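Local coordinates for bifunctional purine biosynthetic protein ADE5,7 (Cryptococcus neoformans var. grubii serotype A, PDB 7LVO), which catalyses, through this N-terminal GAR synthetase half, the ATP-dependent joining of phosphoribosylamine and glycine in de novo purine synthesis, while the other half of the bifunctional enzyme makes aminoimidazole ribonucleotide, at residues F336-P339 with E340-L344; V409-A412 with G413-R416; P69-G72 with G73-L76. All blocks are in the same frame, centred on the assembly; numbering follows the deposited sequence.

Contact 1: F336-P339 with E340-L344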
loop_
_atom_site.group_PDB
_atom_site.type_symbol
_atom_site.label_atom_id
_atom_site.label_comp_id
_atom_site.label_asym_id
_atom_site.label_seq_id
_atom_site.Cartn_x
_atom_site.Cartn_y
_atom_site.Cartn_z
ATOM N N PHE A 336 -2.030 -2.546 -3.127
ATOM C CA PHE A 336 -0.591 -2.356 -3.231
ATOM C C PHE A 336 -0.125 -1.268 -2.266
ATOM O O PHE A 336 -0.866 -0.338 -1.935
ATOM C CB PHE A 336 -0.192 -1.995 -4.658
ATOM C CG PHE A 336 -0.129 -3.175 -5.584
ATOM C CD1 PHE A 336 0.946 -4.039 -5.541
ATOM C CD2 PHE A 336 -1.145 -3.418 -6.503
ATOM C CE1 PHE A 336 1.008 -5.131 -6.388
ATOM C CE2 PHE A 336 -1.077 -4.499 -7.356
ATOM C CZ PHE A 336 -0.003 -5.357 -7.298
ATOM N N GLY A 337 1.117 -1.403 -1.801
ATOM C CA GLY A 337 1.692 -0.468 -0.864
ATOM C C GLY A 337 2.552 0.581 -1.549
ATOM O O GLY A 337 3.021 0.402 -2.671
ATOM N N ASP A 338 2.755 1.695 -0.851
ATOM C CA ASP A 338 3.565 2.799 -1.351
ATOM C C ASP A 338 4.527 3.195 -0.239
ATOM O O ASP A 338 4.074 3.523 0.877
ATOM C CB ASP A 338 2.679 3.973 -1.768
ATOM C CG ASP A 338 3.433 5.022 -2.560
ATOM O OD1 ASP A 338 4.513 5.435 -2.125
ATOM O OD2 ASP A 338 2.943 5.412 -3.642
ATOM N N PRO A 339 5.848 3.204 -0.481
ATOM C CA PRO A 339 6.545 2.963 -1.748
ATOM C C PRO A 339 7.044 1.534 -1.977
ATOM O O PRO A 339 7.976 1.351 -2.750
ATOM C CB PRO A 339 7.741 3.920 -1.650
ATOM C CG PRO A 339 8.093 3.850 -0.177
ATOM C CD PRO A 339 6.777 3.671 0.568
ATOM N N GLU A 340 6.419 0.542 -1.341
ATOM C CA GLU A 340 6.854 -0.840 -1.547
ATOM C C GLU A 340 6.685 -1.256 -3.005
ATOM O O GLU A 340 7.507 -2.005 -3.548
ATOM C CB GLU A 340 6.067 -1.788 -0.636
ATOM C CG GLU A 340 6.448 -1.733 0.825
ATOM C CD GLU A 340 5.571 -0.803 1.626
ATOM O OE1 GLU A 340 4.808 -0.029 1.011
ATOM O OE2 GLU A 340 5.641 -0.847 2.866
ATOM N N THR A 341 5.615 -0.791 -3.653
ATOM C CA THR A 341 5.351 -1.193 -5.031
ATOM C C THR A 341 6.436 -0.698 -5.971
ATOM O O THR A 341 6.873 -1.434 -6.868
ATOM C CB THR A 341 3.984 -0.671 -5.474
ATOM O OG1 THR A 341 2.966 -1.233 -4.640
ATOM C CG2 THR A 341 3.701 -1.033 -6.927
ATOM N N GLN A 342 6.895 0.544 -5.779
ATOM C CA GLN A 342 7.910 1.094 -6.677
ATOM C C GLN A 342 9.163 0.231 -6.712
ATOM O O GLN A 342 9.820 0.127 -7.755
ATOM C CB GLN A 342 8.276 2.516 -6.257
ATOM C CG GLN A 342 7.144 3.536 -6.441
ATOM C CD GLN A 342 6.257 3.673 -5.215
ATOM O OE1 GLN A 342 5.686 2.693 -4.722
ATOM N NE2 GLN A 342 6.139 4.897 -4.712
ATOM N N ALA A 343 9.510 -0.400 -5.591
ATOM C CA ALA A 343 10.677 -1.277 -5.579
ATOM C C ALA A 343 10.340 -2.674 -6.087
ATOM O O ALA A 343 11.113 -3.253 -6.853
ATOM C CB ALA A 343 11.260 -1.355 -4.169
ATOM N N LEU A 344 9.182 -3.213 -5.689
ATOM C CA LEU A 344 8.837 -4.588 -6.045
ATOM C C LEU A 344 8.593 -4.736 -7.543
ATOM O O LEU A 344 8.919 -5.777 -8.130
ATOM C CB LEU A 344 7.616 -5.039 -5.263
ATOM C CG LEU A 344 7.817 -5.300 -3.770
ATOM C CD1 LEU A 344 6.481 -5.464 -3.045
ATOM C CD2 LEU A 344 8.691 -6.518 -3.555
#

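Contact 2: V409-A412 with G413-R416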
loop_
_atom_site.group_PDB
_atom_site.type_symbol
_atom_site.label_atom_id
_atom_site.label_comp_id
_atom_site.label_asym_id
_atom_site.label_seq_id
_atom_site.Cartn_x
_atom_site.Cartn_y
_atom_site.Cartn_z
ATOM N N VAL A 409 12.377 6.538 -12.138
ATOM C CA VAL A 409 11.809 7.597 -11.317
ATOM C C VAL A 409 10.294 7.491 -11.420
ATOM O O VAL A 409 9.714 7.708 -12.493
ATOM C CB VAL A 409 12.300 8.983 -11.750
ATOM C CG1 VAL A 409 11.685 10.066 -10.862
ATOM C CG2 VAL A 409 13.814 9.043 -11.731
ATOM N N PHE A 410 9.644 7.189 -10.305
ATOM C CA PHE A 410 8.188 7.112 -10.227
ATOM C C PHE A 410 7.684 8.326 -9.461
ATOM O O PHE A 410 8.099 8.559 -8.319
ATOM C CB PHE A 410 7.738 5.807 -9.555
ATOM C CG PHE A 410 8.201 4.573 -10.275
ATOM C CD1 PHE A 410 7.835 4.347 -11.596
ATOM C CD2 PHE A 410 9.005 3.632 -9.636
ATOM C CE1 PHE A 410 8.257 3.208 -12.264
ATOM C CE2 PHE A 410 9.424 2.494 -10.295
ATOM C CZ PHE A 410 9.050 2.278 -11.610
ATOM N N HIS A 411 6.788 9.087 -10.087
ATOM C CA HIS A 411 6.278 10.314 -9.488
ATOM C C HIS A 411 5.112 10.019 -8.544
ATOM O O HIS A 411 4.277 9.149 -8.809
ATOM C CB HIS A 411 5.819 11.292 -10.575
ATOM C CG HIS A 411 6.907 11.749 -11.494
ATOM N ND1 HIS A 411 6.887 12.987 -12.102
ATOM C CD2 HIS A 411 8.045 11.143 -11.911
ATOM C CE1 HIS A 411 7.967 13.120 -12.854
ATOM N NE2 HIS A 411 8.685 12.017 -12.754
ATOM N N ALA A 412 5.053 10.760 -7.447
ATOM C CA ALA A 412 3.909 10.717 -6.538
ATOM C C ALA A 412 3.223 12.096 -6.584
ATOM O O ALA A 412 2.391 12.327 -7.444
ATOM C CB ALA A 412 4.345 10.319 -5.134
ATOM N N GLY A 413 3.646 13.008 -5.707
ATOM C CA GLY A 413 3.042 14.334 -5.703
ATOM C C GLY A 413 3.661 15.296 -6.698
ATOM O O GLY A 413 4.412 16.198 -6.314
ATOM N N THR A 414 3.375 15.097 -7.983
ATOM C CA THR A 414 3.832 15.989 -9.039
ATOM C C THR A 414 2.668 16.289 -9.978
ATOM O O THR A 414 1.629 15.624 -9.949
ATOM C CB THR A 414 5.004 15.394 -9.832
ATOM O OG1 THR A 414 4.558 14.252 -10.574
ATOM C CG2 THR A 414 6.144 14.994 -8.901
ATOM N N LYS A 415 2.863 17.295 -10.829
ATOM C CA LYS A 415 1.833 17.711 -11.768
ATOM C C LYS A 415 2.494 18.481 -12.899
ATOM O O LYS A 415 3.519 19.140 -12.702
ATOM C CB LYS A 415 0.768 18.574 -11.085
ATOM C CG LYS A 415 -0.482 18.801 -11.921
ATOM C CD LYS A 415 -1.305 19.967 -11.382
ATOM C CE LYS A 415 -2.667 20.046 -12.060
ATOM N NZ LYS A 415 -2.564 20.019 -13.549
ATOM N N ARG A 416 1.902 18.381 -14.088
ATOM C CA ARG A 416 2.337 19.167 -15.233
ATOM C C ARG A 416 1.504 20.441 -15.322
ATOM O O ARG A 416 0.299 20.429 -15.058
ATOM C CB ARG A 416 2.211 18.366 -16.527
ATOM C CG ARG A 416 3.279 17.302 -16.709
ATOM C CD ARG A 416 4.638 17.911 -17.010
ATOM N NE ARG A 416 4.755 18.367 -18.391
ATOM C CZ ARG A 416 5.827 18.967 -18.893
ATOM N NH1 ARG A 416 6.890 19.218 -18.148
ATOM N NH2 ARG A 416 5.833 19.322 -20.176
#

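Contact 3: P69-G72 with G73-L76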
loop_
_atom_site.group_PDB
_atom_site.type_symbol
_atom_site.label_atom_id
_atom_site.label_comp_id
_atom_site.label_asym_id
_atom_site.label_seq_id
_atom_site.Cartn_x
_atom_site.Cartn_y
_atom_site.Cartn_z
ATOM N N PRO A 69 -6.692 10.314 -11.109
ATOM C CA PRO A 69 -6.321 11.411 -12.011
ATOM C C PRO A 69 -4.895 11.305 -12.547
ATOM O O PRO A 69 -4.535 12.027 -13.472
ATOM C CB PRO A 69 -6.474 12.656 -11.120
ATOM C CG PRO A 69 -6.135 12.154 -9.743
ATOM C CD PRO A 69 -6.567 10.696 -9.687
ATOM N N GLY A 70 -4.094 10.405 -11.972
ATOM C CA GLY A 70 -2.703 10.338 -12.357
ATOM C C GLY A 70 -1.926 11.544 -11.832
ATOM O O GLY A 70 -2.421 12.357 -11.042
ATOM N N ASN A 71 -0.684 11.640 -12.286
ATOM C CA ASN A 71 0.215 12.694 -11.817
ATOM C C ASN A 71 1.140 13.098 -12.961
ATOM O O ASN A 71 0.976 12.657 -14.100
ATOM C CB ASN A 71 0.992 12.224 -10.578
ATOM C CG ASN A 71 1.821 10.982 -10.840
ATOM O OD1 ASN A 71 2.317 10.766 -11.942
ATOM N ND2 ASN A 71 1.979 10.157 -9.810
ATOM N N GLY A 72 2.129 13.936 -12.648
ATOM C CA GLY A 72 3.026 14.430 -13.675
ATOM C C GLY A 72 3.879 13.350 -14.299
ATOM O O GLY A 72 4.278 13.469 -15.461
ATOM N N GLY A 73 4.164 12.284 -13.549
ATOM C CA GLY A 73 4.931 11.185 -14.113
ATOM C C GLY A 73 4.148 10.415 -15.163
ATOM O O GLY A 73 4.618 10.214 -16.286
ATOM N N THR A 74 2.936 9.979 -14.813
ATOM C CA THR A 74 2.091 9.302 -15.790
ATOM C C THR A 74 1.740 10.222 -16.949
ATOM O O THR A 74 1.562 9.755 -18.077
ATOM C CB THR A 74 0.817 8.787 -15.117
ATOM O OG1 THR A 74 0.086 9.885 -14.566
ATOM C CG2 THR A 74 1.163 7.808 -13.997
ATOM N N ALA A 75 1.657 11.531 -16.698
ATOM C CA ALA A 75 1.339 12.471 -17.765
ATOM C C ALA A 75 2.437 12.527 -18.822
ATOM O O ALA A 75 2.157 12.833 -19.983
ATOM C CB ALA A 75 1.093 13.861 -17.183
ATOM N N LEU A 76 3.673 12.209 -18.451
ATOM C CA LEU A 76 4.792 12.273 -19.378
ATOM C C LEU A 76 5.096 10.945 -20.065
ATOM O O LEU A 76 5.844 10.934 -21.049
ATOM C CB LEU A 76 6.047 12.753 -18.642
ATOM C CG LEU A 76 6.008 14.201 -18.155
ATOM C CD1 LEU A 76 7.202 14.512 -17.267
ATOM C CD2 LEU A 76 5.960 15.151 -19.344
#

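Contact 1: F336-P339 with E340-L344
Between Gly337 and Thr341 the backbone turns from the loop after strand 326-333 into helix 340-344, bending at a cis peptide bond before Pro339 and closing with the bond from Thr341 N to Gly337 O (3.0 Å). The same carbonyl oxygen takes a second, shorter bond from the hydroxyl: Thr341 OG1 lies 2.6 Å from Gly337 O, in the carbonyl plane and on a lone pair, whereas the amide comes from above that plane. With OG1 beside its own backbone N (chi1 -61°), Thr341 can offer both donors to one acceptor, and OG1 also lies 3.2 Å from Phe336 CB. Within the ATP-grasp region, this turn follows the strand carrying Asn333, a predicted magnesium ligand, and Phe336 and Thr341 both pack on Leu52 of helix 47-56. A second bridge, between side chains, spans the turn. Gln342 bends at its second torsion and folds back over Pro339, bringing its OE1 3.1 Å from Pro339 CA and its NE2 3.1 Å from Asp338 OD1. The N-H points almost straight at the oxygen (175°), yet reaches it from above the carboxylate plane, the two flat groups standing 78° apart. Asp338 OD2 accepts from Arg48 N, so the carboxylate links this turn to helix 47-56. Glu340 sends its chain back beside the loop, OE1 coming 3.5 Å from Gly337 C, while its OE2 is hydrogen-bonded to Ser242 OG, within the predicted ATP-binding range.

Contact 2: V409-A412 with G413-R416
His411 carries CG beside its backbone N (chi1 -62°), and Thr414 places OG1 between its backbone N and carbonyl carbon (chi1 67°), which brings the imidazole and the hydroxyl together across the turn. Thr414 OG1 meets the ring at its edge, in the ring plane, 3.1 Å from His411 ND1. Either atom could be the donor of this hydrogen bond, which is bent rather than straight (140°). The hydroxyl also lies 3.2 Å from His411 CB, and the methyl Thr414 CG2 stays farther back, 3.9 Å from His411 ND1. Between these two residues the chain bends sharply in an inverse gamma turn centred on Gly413, closed by a weak bond from Thr414 N to Ala412 O at 3.0 Å. The turn joins strand 407-411, at the edge of a five-stranded antiparallel sheet to which both the ATP-grasp and C-domain parts of the chain contribute, to strand 414-416, which pairs instead with strand 421-423. Ala412 bonds through its backbone to Val428, and Gly413 to Arg427, near the start of the neighbouring strand 427-435. Thr414 OG1 has a further, weak partner in Gly72 N, and His411 N is hydrogen-bonded to His50 ND1.

Contact 3: P69-G72 with G73-L76
Asn71 OD1 receives two backbone N-H groups from the first turn of helix 72-77, making Asn71 its N-cap. The bond from Thr74 N is the straighter (3.0 Å to Asn71 OD1, 165°), running nearly along the side-chain C=O direction; the one from Gly73 N, 2.9 Å from Asn71 OD1, is weak and strongly bent. Thr74 returns the contact, its OG1 accepting from Asn71 N at 3.0 Å, and the reciprocal pair forms a capping box. Both side chains turn back over their own backbones to do this: Asn71 CG (chi1 59°) and Thr74 OG1 (chi1 61°) each sit between the backbone N and the carbonyl carbon. Next to the box, Ala75 N bonds to Asn71 O at 2.9 Å, the first regular helical link. Strand 62-67 of the N domain's parallel sheet leads through this loop into helix 72-77, a strand-turn-helix whose Gly70, Gly72 and Ala75 resemble a Rossmann-type glycine motif. A second shell positions the cap: Thr74 OG1 and Asn71 O are both hydrogen-bonded to the Asn83 side-chain amide, and Asn71 ND2 donates to Ala45 O. At the next residue of the helix, Leu76 CG lies 3.3 Å from Gly72 O.

In the fold
Contact 1 is the most deeply buried of the three, its centre about 7 Å from that of the chain, against about 17 Å and 19 Å for contacts 2 and 3, which are partly buried. Contacts 1 and 3 both start a helix after a strand, but a threonine hydroxyl donates to a carbonyl in contact 1 and accepts from an amide in contact 3; contact 2 bends the chain sharply between two strands that belong to different sheets. Contacts 2 and 3 touch, their centres about 6 Å apart, and join the C and N domains through polar groups around Asn71. Contact 1 meets contact 2 by packing, Gln342 O against Phe410 CE2, and does not touch contact 3.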